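Local atomic coordinates of Esterase/lipase (PDB entry 4N5H), a protein that probably hydrolyses carboxylic esters, and may transfer their acyl groups, as an esterase of the alpha/beta hydrolase fold. Residues D28-E33 against Q283-P288; N54-A59 against Y88-A93; K266-S271 against S290-L295. The protein carries 1 engineered substitution. All coordinates share one frame; numbering follows the deposited sequence.

Interaction 1. Residues D28-E33 against Q283-P288; sequences DERVPE and QHWEWP
Trp-285 and Arg-30 meet through a hydrogen bond from indole to backbone: NE1 of Trp-285 donates to O of Arg-30 at 2.8 Å, nearly straight at 167°. The oxygen lies in the plane of the indole, while the donor stands above the carbonyl plane, 39° out of it.

Apolar and ring contacts hold the same indole on both faces. Pro-32 places CG over the five-membered ring, 3.7 Å from its centroid, a CH-pi contact. CB of Glu-286 lies over the opposite face. Farther along the indole, CH2 of Trp-285 sits over the centre of the Arg-30 guanidinium, 3.9 Å from CZ; the two planes are 61° apart. OE1 of Glu-33 lies in the guanidinium plane and makes a salt bridge with NH2 of Arg-30.

Both segments are linkers: 28-33 joins helix 2-28 to strand 35-42, and the loop at 283-288 leads into helix 288-311. A type I beta turn runs from His-284 to Trp-287, with Trp-285 at its second position and Trp-287 at the N-cap of that helix.

Acidic groups form the remaining cluster. Glu-29 has CG anti to the backbone N and an extended chain beyond it, and in the conformer given OE2 ends near CD1 of Trp-285 and 2.5 Å from OE1 of Glu-286. One acid probably holds a proton there, but a second deposited conformer of Glu-29 makes this reading doubtful. In the same conformer a water accepts the backbone N-H of Trp-285 and donates to Glu-29 OE2 at 3.0 Å; Asn-87 binds OE1. OE2 of Glu-286 accepts a hydrogen bond from ND1 of His-284 on its syn side at 2.9 Å. It takes another from N of Thr-39 of the second subunit, whose Glu-40 is hydrogen-bonded to NE2 of His-284, which carries the cluster into the subunit interface.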
loop_
_atom_site.group_PDB
_atom_site.type_symbol
_atom_site.label_atom_id
_atom_site.label_comp_id
_atom_site.label_asym_id
_atom_site.label_seq_id
_atom_site.Cartn_x
_atom_site.Cartn_y
_atom_site.Cartn_z
ATOM N N ASP A 28 5.282 9.289 -1.840
ATOM C CA ASP A 28 6.590 9.117 -1.317
ATOM C C ASP A 28 6.904 9.731 0.074
ATOM O O ASP A 28 7.779 9.297 0.785
ATOM C CB ASP A 28 7.514 9.752 -2.243
ATOM C CG ASP A 28 7.681 8.956 -3.547
ATOM O OD1 ASP A 28 7.500 7.735 -3.579
ATOM O OD2 ASP A 28 7.938 9.610 -4.519
ATOM N N GLU A 29 6.211 10.795 0.388
ATOM C CA GLU A 29 6.565 11.608 1.520
ATOM C C GLU A 29 6.431 10.848 2.804
ATOM O O GLU A 29 5.419 10.107 3.042
ATOM C CB GLU A 29 5.653 12.850 1.519
ATOM C CG GLU A 29 6.102 13.906 2.502
ATOM C CD GLU A 29 5.125 15.044 2.756
ATOM O OE1 GLU A 29 3.923 15.018 2.389
ATOM O OE2 GLU A 29 5.589 16.016 3.390
ATOM N N ARG A 30 7.383 11.084 3.718
ATOM C CA ARG A 30 7.236 10.646 5.085
ATOM C C ARG A 30 5.943 11.140 5.700
ATOM O O ARG A 30 5.559 12.307 5.510
ATOM C CB ARG A 30 8.381 11.201 5.926
ATOM C CG ARG A 30 8.494 10.609 7.333
ATOM C CD ARG A 30 9.671 11.247 8.024
ATOM N NE ARG A 30 9.599 11.013 9.453
ATOM C CZ ARG A 30 10.250 11.714 10.326
ATOM N NH1 ARG A 30 11.128 12.632 9.927
ATOM N NH2 ARG A 30 10.077 11.445 11.649
ATOM N N VAL A 31 5.286 10.287 6.458
ATOM C CA VAL A 31 4.048 10.696 7.183
ATOM C C VAL A 31 4.348 10.972 8.628
ATOM O O VAL A 31 5.040 10.180 9.255
ATOM C CB VAL A 31 3.042 9.567 7.082
ATOM C CG1 VAL A 31 1.816 9.880 7.833
ATOM C CG2 VAL A 31 2.721 9.242 5.626
ATOM N N PRO A 32 3.755 12.044 9.211
ATOM C CA PRO A 32 4.049 12.297 10.608
ATOM C C PRO A 32 3.541 11.135 11.467
ATOM O O PRO A 32 2.458 10.688 11.239
ATOM C CB PRO A 32 3.328 13.653 10.895
ATOM C CG PRO A 32 3.152 14.237 9.587
ATOM C CD PRO A 32 3.002 13.145 8.581
ATOM N N GLU A 33 4.340 10.716 12.404
ATOM C CA GLU A 33 3.982 9.584 13.251
ATOM C C GLU A 33 3.240 10.081 14.548
ATOM O O GLU A 33 3.189 11.285 14.921
ATOM C CB GLU A 33 5.264 8.871 13.762
ATOM C CG GLU A 33 6.278 8.410 12.707
ATOM C CD GLU A 33 7.703 8.241 13.263
ATOM O OE1 GLU A 33 8.514 9.203 13.178
ATOM O OE2 GLU A 33 8.013 7.153 13.800
ATOM N N GLN A 283 3.201 21.544 1.857
ATOM C CA GLN A 283 3.485 20.395 0.996
ATOM C C GLN A 283 4.557 19.460 1.509
ATOM O O GLN A 283 4.436 18.263 1.264
ATOM C CB GLN A 283 3.864 20.849 -0.405
ATOM C CG GLN A 283 2.730 21.532 -1.089
ATOM C CD GLN A 283 3.122 21.968 -2.533
ATOM O OE1 GLN A 283 4.295 22.154 -2.877
ATOM N NE2 GLN A 283 2.065 21.948 -3.400
ATOM N N HIS A 284 5.539 19.962 2.270
ATOM C CA HIS A 284 6.626 19.154 2.843
ATOM C C HIS A 284 6.881 19.515 4.277
ATOM O O HIS A 284 7.865 20.258 4.634
ATOM C CB HIS A 284 7.888 19.365 2.029
ATOM C CG HIS A 284 7.884 18.591 0.758
ATOM N ND1 HIS A 284 8.160 17.243 0.737
ATOM C CD2 HIS A 284 7.491 18.913 -0.467
ATOM C CE1 HIS A 284 7.984 16.786 -0.507
ATOM N NE2 HIS A 284 7.565 17.790 -1.241
ATOM N N TRP A 285 6.022 18.976 5.146
ATOM C CA TRP A 285 6.173 19.201 6.590
ATOM C C TRP A 285 7.520 18.836 7.128
ATOM O O TRP A 285 7.964 19.410 8.114
ATOM C CB TRP A 285 5.087 18.411 7.336
ATOM C CG TRP A 285 5.339 16.954 7.368
ATOM C CD1 TRP A 285 4.999 16.047 6.425
ATOM C CD2 TRP A 285 6.155 16.250 8.320
ATOM N NE1 TRP A 285 5.547 14.811 6.758
ATOM C CE2 TRP A 285 6.185 14.900 7.938
ATOM C CE3 TRP A 285 6.743 16.609 9.528
ATOM C CZ2 TRP A 285 6.846 13.946 8.646
ATOM C CZ3 TRP A 285 7.434 15.698 10.188
ATOM C CH2 TRP A 285 7.498 14.355 9.784
ATOM N N GLU A 286 8.181 17.874 6.445
ATOM C CA GLU A 286 9.354 17.237 7.027
ATOM C C GLU A 286 10.632 18.060 6.781
ATOM O O GLU A 286 11.665 17.791 7.360
ATOM C CB GLU A 286 9.457 15.795 6.441
ATOM C CG GLU A 286 10.047 15.634 5.031
ATOM C CD GLU A 286 9.118 15.948 3.873
ATOM O OE1 GLU A 286 7.983 16.473 4.091
ATOM O OE2 GLU A 286 9.505 15.717 2.739
ATOM N N TRP A 287 10.587 19.035 5.874
ATOM C CA TRP A 287 11.803 19.757 5.634
ATOM C C TRP A 287 12.116 20.628 6.886
ATOM O O TRP A 287 11.224 21.253 7.464
ATOM C CB TRP A 287 11.669 20.686 4.501
ATOM C CG TRP A 287 11.406 20.079 3.170
ATOM C CD1 TRP A 287 11.433 18.795 2.828
ATOM C CD2 TRP A 287 11.209 20.836 1.968
ATOM N NE1 TRP A 287 11.230 18.672 1.474
ATOM C CE2 TRP A 287 11.070 19.911 0.921
ATOM C CE3 TRP A 287 11.125 22.227 1.694
ATOM C CZ2 TRP A 287 10.765 20.295 -0.400
ATOM C CZ3 TRP A 287 10.873 22.631 0.358
ATOM C CH2 TRP A 287 10.718 21.669 -0.669
ATOM N N PRO A 288 13.421 20.844 7.198
ATOM C CA PRO A 288 13.802 21.756 8.316
ATOM C C PRO A 288 13.182 23.150 8.267
ATOM O O PRO A 288 12.688 23.646 9.278
ATOM C CB PRO A 288 15.338 21.846 8.155
ATOM C CG PRO A 288 15.724 20.565 7.488
ATOM C CD PRO A 288 14.577 20.084 6.669
HETATM O O HOH W 1 3.452 17.969 4.260
HETATM O O HOH W 2 9.627 12.757 3.015
#

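Interaction 2. Residues N54-A59 against Y88-A93; sequences NLYYPA and YCRYLA
Tyr-56 turns its ring toward Cys-89, and CB of Cys-89 rests over one face, 3.6 Å from the centroid and displaced toward CE1. This is a CH-pi contact. The sulfur, set anti to the carbonyl carbon (chi1 -71°), lies obliquely beside the ring with SG 4.6 Å from the centroid. The Tyr-56 side chain leaves the strand toward the helix, which puts its CB against CB of Ala-93 at 3.7 Å; from there CG, anti to the carbonyl carbon (chi1 -50°), starts the ring. In the conformer given, CG of Arg-90 reaches CD2 of Tyr-56 at 3.9 Å. Nearer the strand's end, CD of Pro-58 packs on the carbonyl O of Ala-93 at 3.3 Å.

Strand 54-58 and helix 88-93 run at 37° with axes 7.0 Å apart, consistent with the small side chains of Cys-89 and Ala-93 facing the strand. The helix is the crossover between parallel strands 66-72 and 98-102 of the alpha/beta hydrolase sheet, and here it covers strand 52-58 as well. Asn-54 ND2 makes a weak hydrogen bond to the Tyr-56 hydroxyl.

No hydrogen bond crosses between helix and strand, and Pro-58 N has no hydrogen to offer Ala-93 O; cohesion therefore rests on shape and dispersion.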
loop_
_atom_site.group_PDB
_atom_site.type_symbol
_atom_site.label_atom_id
_atom_site.label_comp_id
_atom_site.label_asym_id
_atom_site.label_seq_id
_atom_site.Cartn_x
_atom_site.Cartn_y
_atom_site.Cartn_z
ATOM N N ASN A 54 -12.256 16.238 8.448
ATOM C CA ASN A 54 -11.431 15.326 9.196
ATOM C C ASN A 54 -11.000 16.034 10.472
ATOM O O ASN A 54 -10.784 17.277 10.482
ATOM C CB ASN A 54 -10.126 14.931 8.470
ATOM C CG ASN A 54 -10.368 14.107 7.200
ATOM O OD1 ASN A 54 -11.335 13.440 7.018
ATOM N ND2 ASN A 54 -9.434 14.218 6.322
ATOM N N LEU A 55 -10.791 15.207 11.484
ATOM C CA LEU A 55 -10.200 15.624 12.775
ATOM C C LEU A 55 -8.924 14.842 13.027
ATOM O O LEU A 55 -8.830 13.618 12.841
ATOM C CB LEU A 55 -11.149 15.413 13.941
ATOM C CG LEU A 55 -12.577 16.000 13.748
ATOM C CD1 LEU A 55 -13.459 15.707 14.917
ATOM C CD2 LEU A 55 -12.514 17.503 13.500
ATOM N N TYR A 56 -7.930 15.545 13.598
ATOM C CA TYR A 56 -6.607 14.957 13.814
ATOM C C TYR A 56 -6.174 15.305 15.263
ATOM O O TYR A 56 -6.435 16.411 15.785
ATOM C CB TYR A 56 -5.537 15.543 12.885
ATOM C CG TYR A 56 -5.898 15.578 11.420
ATOM C CD1 TYR A 56 -6.709 16.553 10.886
ATOM C CD2 TYR A 56 -5.316 14.650 10.551
ATOM C CE1 TYR A 56 -7.009 16.594 9.529
ATOM C CE2 TYR A 56 -5.571 14.713 9.178
ATOM C CZ TYR A 56 -6.465 15.679 8.681
ATOM O OH TYR A 56 -6.685 15.763 7.319
ATOM N N TYR A 57 -5.461 14.368 15.880
ATOM C CA TYR A 57 -5.018 14.507 17.255
ATOM C C TYR A 57 -3.677 13.768 17.483
ATOM O O TYR A 57 -3.332 12.829 16.836
ATOM C CB TYR A 57 -6.001 13.701 18.160
ATOM C CG TYR A 57 -7.487 13.991 17.942
ATOM C CD1 TYR A 57 -8.199 13.260 17.038
ATOM C CD2 TYR A 57 -8.161 14.942 18.656
ATOM C CE1 TYR A 57 -9.516 13.455 16.817
ATOM C CE2 TYR A 57 -9.509 15.155 18.475
ATOM C CZ TYR A 57 -10.205 14.374 17.525
ATOM O OH TYR A 57 -11.559 14.566 17.365
ATOM N N PRO A 58 -2.965 14.255 18.491
ATOM C CA PRO A 58 -1.775 13.422 18.883
ATOM C C PRO A 58 -2.243 12.071 19.344
ATOM O O PRO A 58 -3.340 11.989 19.905
ATOM C CB PRO A 58 -1.208 14.256 20.073
ATOM C CG PRO A 58 -2.300 15.126 20.526
ATOM C CD PRO A 58 -3.220 15.383 19.390
ATOM N N ALA A 59 -1.478 11.020 19.080
ATOM C CA ALA A 59 -1.864 9.718 19.587
ATOM C C ALA A 59 -1.932 9.623 21.095
ATOM O O ALA A 59 -2.802 8.919 21.560
ATOM C CB ALA A 59 -0.990 8.633 19.003
ATOM N N TYR A 88 0.245 17.843 6.523
ATOM C CA TYR A 88 0.442 19.096 7.272
ATOM C C TYR A 88 -0.417 19.103 8.513
ATOM O O TYR A 88 0.060 19.425 9.615
ATOM C CB TYR A 88 0.065 20.262 6.385
ATOM C CG TYR A 88 0.024 21.649 6.983
ATOM C CD1 TYR A 88 -1.182 22.300 7.154
ATOM C CD2 TYR A 88 1.182 22.314 7.370
ATOM C CE1 TYR A 88 -1.260 23.576 7.654
ATOM C CE2 TYR A 88 1.120 23.602 7.848
ATOM C CZ TYR A 88 -0.086 24.265 7.939
ATOM O OH TYR A 88 -0.198 25.556 8.383
ATOM N N CYS A 89 -1.683 18.716 8.372
ATOM C CA CYS A 89 -2.572 18.621 9.547
ATOM C C CYS A 89 -2.070 17.625 10.567
ATOM O O CYS A 89 -2.126 17.888 11.772
ATOM C CB CYS A 89 -3.997 18.322 9.132
ATOM S SG CYS A 89 -4.845 19.711 8.299
ATOM N N ARG A 90 -1.618 16.435 10.126
ATOM C CA ARG A 90 -1.063 15.474 11.088
ATOM C C ARG A 90 0.134 16.065 11.808
ATOM O O ARG A 90 0.321 15.872 13.036
ATOM C CB ARG A 90 -0.590 14.215 10.349
ATOM C CG ARG A 90 -1.691 13.348 9.760
ATOM C CD ARG A 90 -1.140 12.325 8.749
ATOM N NE ARG A 90 -2.226 11.422 8.376
ATOM C CZ ARG A 90 -2.373 10.859 7.140
ATOM N NH1 ARG A 90 -1.503 11.009 6.165
ATOM N NH2 ARG A 90 -3.394 10.069 6.907
ATOM N N TYR A 91 0.993 16.762 11.063
ATOM C CA TYR A 91 2.148 17.382 11.719
ATOM C C TYR A 91 1.699 18.320 12.853
ATOM O O TYR A 91 2.183 18.257 13.995
ATOM C CB TYR A 91 3.136 18.130 10.784
ATOM C CG TYR A 91 4.210 18.754 11.604
ATOM C CD1 TYR A 91 5.236 17.946 12.173
ATOM C CD2 TYR A 91 4.201 20.123 11.881
ATOM C CE1 TYR A 91 6.170 18.518 12.998
ATOM C CE2 TYR A 91 5.167 20.659 12.731
ATOM C CZ TYR A 91 6.108 19.849 13.287
ATOM O OH TYR A 91 7.108 20.380 14.095
ATOM N N LEU A 92 0.796 19.205 12.535
ATOM C CA LEU A 92 0.361 20.138 13.583
ATOM C C LEU A 92 -0.224 19.381 14.769
ATOM O O LEU A 92 0.073 19.700 15.919
ATOM C CB LEU A 92 -0.612 21.151 12.996
ATOM C CG LEU A 92 -0.154 21.985 11.830
ATOM C CD1 LEU A 92 -1.282 22.850 11.297
ATOM C CD2 LEU A 92 1.103 22.794 12.266
ATOM N N ALA A 93 -1.073 18.387 14.521
ATOM C CA ALA A 93 -1.666 17.581 15.605
ATOM C C ALA A 93 -0.602 16.881 16.457
ATOM O O ALA A 93 -0.737 16.826 17.688
ATOM C CB ALA A 93 -2.637 16.506 15.025
#

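Interaction 3. Residues K266-S271 against S290-L295; sequences KLWPAS and SIETNL. With IPA (isopropyl alcohol), chain B; IPA (isopropyl alcohol), chain D.
Strand 263-268, at one end of the central sheet of this alpha/beta hydrolase, meets the C-terminal helix 288-311 through Lys-266 and Trp-268 on one side and Glu-292 and Thr-293 on the other. The strand and helix segments run nearly antiparallel, at 159°, with axes 10.2 Å apart, and long side chains bridge the gap.

Lys-266 bends at chi2 (89°), which turns CD aside, and the rest of the chain runs extended to NZ, 2.8 Å from OE2 of Glu-292 in a salt bridge that uses the anti lone pair of that oxygen. The two side chains cross at about a right angle. NZ has a second carboxylate in Glu-296, and it also donates to O2 of an isopropyl alcohol at 2.7 Å, probably from the crystallisation liquor, whose C3 lies over the centre of one face of the Trp-268 ring. A second such molecule donates to OE1 of Glu-292.

Trp-268 presents its indole edge to the helix: NE1 donates to OG1 of Thr-293 at 2.9 Å, close to the ring plane but bent to 144°. OG1 also bonds to the carbonyl O of Glu-289, one turn back.

Two carboxylates would stabilise the charged form of Lys-266, while the indole N-H gives the hydroxyl of the buried Thr-293 a second partner.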
loop_
_atom_site.group_PDB
_atom_site.type_symbol
_atom_site.label_atom_id
_atom_site.label_comp_id
_atom_site.label_asym_id
_atom_site.label_seq_id
_atom_site.Cartn_x
_atom_site.Cartn_y
_atom_site.Cartn_z
ATOM N N LYS A 266 6.551 35.724 8.632
ATOM C CA LYS A 266 7.647 34.737 8.467
ATOM C C LYS A 266 7.821 34.597 6.977
ATOM O O LYS A 266 7.278 33.696 6.362
ATOM C CB LYS A 266 7.384 33.401 9.155
ATOM C CG LYS A 266 8.490 32.357 8.976
ATOM C CD LYS A 266 9.525 32.420 9.973
ATOM C CE LYS A 266 10.457 31.200 9.949
ATOM N NZ LYS A 266 11.558 31.749 10.779
ATOM N N LEU A 267 8.549 35.530 6.371
ATOM C CA LEU A 267 8.724 35.589 4.902
ATOM C C LEU A 267 10.153 35.251 4.602
ATOM O O LEU A 267 11.081 35.976 5.041
ATOM C CB LEU A 267 8.412 37.002 4.418
ATOM C CG LEU A 267 6.924 37.353 4.491
ATOM C CD1 LEU A 267 6.746 38.861 4.418
ATOM C CD2 LEU A 267 6.131 36.658 3.406
ATOM N N TRP A 268 10.367 34.171 3.895
ATOM C CA TRP A 268 11.689 33.711 3.630
ATOM C C TRP A 268 12.323 34.558 2.494
ATOM O O TRP A 268 11.718 34.737 1.409
ATOM C CB TRP A 268 11.605 32.207 3.267
ATOM C CG TRP A 268 11.280 31.339 4.446
ATOM C CD1 TRP A 268 10.031 31.044 4.974
ATOM C CD2 TRP A 268 12.244 30.678 5.298
ATOM N NE1 TRP A 268 10.178 30.214 6.036
ATOM C CE2 TRP A 268 11.502 29.963 6.260
ATOM C CE3 TRP A 268 13.647 30.586 5.296
ATOM C CZ2 TRP A 268 12.098 29.215 7.244
ATOM C CZ3 TRP A 268 14.248 29.828 6.295
ATOM C CH2 TRP A 268 13.490 29.145 7.221
ATOM N N PRO A 269 13.602 34.911 2.659
ATOM C CA PRO A 269 14.299 35.603 1.554
ATOM C C PRO A 269 14.689 34.680 0.413
ATOM O O PRO A 269 14.906 33.466 0.599
ATOM C CB PRO A 269 15.544 36.150 2.258
ATOM C CG PRO A 269 15.841 35.197 3.300
ATOM C CD PRO A 269 14.491 34.662 3.823
ATOM N N ALA A 270 14.901 35.242 -0.751
ATOM C CA ALA A 270 15.323 34.465 -1.906
ATOM C C ALA A 270 16.604 33.700 -1.662
ATOM O O ALA A 270 16.771 32.598 -2.151
ATOM C CB ALA A 270 15.439 35.330 -3.160
ATOM N N SER A 271 17.469 34.275 -0.846
ATOM C CA SER A 271 18.743 33.658 -0.488
ATOM C C SER A 271 18.586 32.357 0.264
ATOM O O SER A 271 19.524 31.525 0.276
ATOM C CB SER A 271 19.584 34.678 0.332
ATOM O OG SER A 271 18.962 35.011 1.538
ATOM N N SER A 290 10.332 23.973 6.946
ATOM C CA SER A 290 8.928 23.769 7.171
ATOM C C SER A 290 8.666 23.581 8.664
ATOM O O SER A 290 7.764 24.208 9.241
ATOM C CB SER A 290 8.433 22.567 6.396
ATOM O OG SER A 290 8.607 22.749 4.987
ATOM N N ILE A 291 9.451 22.722 9.297
ATOM C CA ILE A 291 9.372 22.570 10.737
ATOM C C ILE A 291 9.593 23.911 11.429
ATOM O O ILE A 291 8.803 24.305 12.329
ATOM C CB ILE A 291 10.430 21.522 11.214
ATOM C CG1 ILE A 291 10.241 20.143 10.702
ATOM C CG2 ILE A 291 10.543 21.563 12.737
ATOM C CD1 ILE A 291 9.133 19.389 11.334
ATOM N N GLU A 292 10.603 24.710 11.001
ATOM C CA GLU A 292 10.853 25.972 11.650
ATOM C C GLU A 292 9.657 26.902 11.484
ATOM O O GLU A 292 9.235 27.526 12.463
ATOM C CB GLU A 292 12.119 26.612 11.056
ATOM C CG GLU A 292 12.391 27.983 11.655
ATOM C CD GLU A 292 13.612 28.658 11.043
ATOM O OE1 GLU A 292 14.629 27.955 10.808
ATOM O OE2 GLU A 292 13.568 29.866 10.839
ATOM N N THR A 293 9.114 26.959 10.270
ATOM C CA THR A 293 7.959 27.830 9.952
ATOM C C THR A 293 6.710 27.432 10.775
ATOM O O THR A 293 6.058 28.263 11.362
ATOM C CB THR A 293 7.704 27.772 8.455
ATOM O OG1 THR A 293 8.850 28.289 7.772
ATOM C CG2 THR A 293 6.504 28.561 8.096
ATOM N N ASN A 294 6.403 26.139 10.755
ATOM C CA ASN A 294 5.234 25.640 11.372
ATOM C C ASN A 294 5.277 25.749 12.891
ATOM O O ASN A 294 4.271 26.082 13.547
ATOM C CB ASN A 294 4.911 24.247 10.839
ATOM C CG ASN A 294 4.558 24.271 9.332
ATOM O OD1 ASN A 294 4.060 25.258 8.817
ATOM N ND2 ASN A 294 4.793 23.137 8.677
ATOM N N LEU A 295 6.448 25.416 13.460
ATOM C CA LEU A 295 6.631 25.635 14.934
ATOM C C LEU A 295 6.580 27.111 15.244
ATOM O O LEU A 295 5.999 27.479 16.317
ATOM C CB LEU A 295 7.925 25.080 15.407
ATOM C CG LEU A 295 8.048 23.561 15.425
ATOM C CD1 LEU A 295 9.395 23.079 15.924
ATOM C CD2 LEU A 295 6.956 22.898 16.305
HETATM C C1 IPA B . 14.898 33.398 8.347
HETATM C C2 IPA B . 13.420 33.862 8.178
HETATM C C3 IPA B . 12.631 33.011 7.302
HETATM O O2 IPA B . 12.593 33.733 9.307
HETATM C C1 IPA D . 16.992 27.836 8.285
HETATM C C2 IPA D . 16.787 26.323 8.419
HETATM C C3 IPA D . 17.754 25.736 9.443
HETATM O O2 IPA D . 15.421 26.058 8.793
#

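Overall arrangement
From the N terminus, segment 28-33 comes first, and its partner 283-288 arrives only 250 residues later, so interaction 1 closes a loop around most of the chain. Interaction 2 lies wholly within that loop, closing a short one between strand 52-58 and helix 86-94. Interaction 3 starts from strand 263-268 before interaction 1 is complete and ends beyond it, so the two cross. Helix 86-94 joins all three: the Tyr-91 ring packs against Trp-285 and against Ile-291 and Leu-295 of helix 288-311, its backbone N against Pro-32. O of His-284 is hydrogen-bonded to OG of Ser-290, joining interaction 1 to interaction 3. N-terminal linker, sheet and C-terminal helix are thereby tied together.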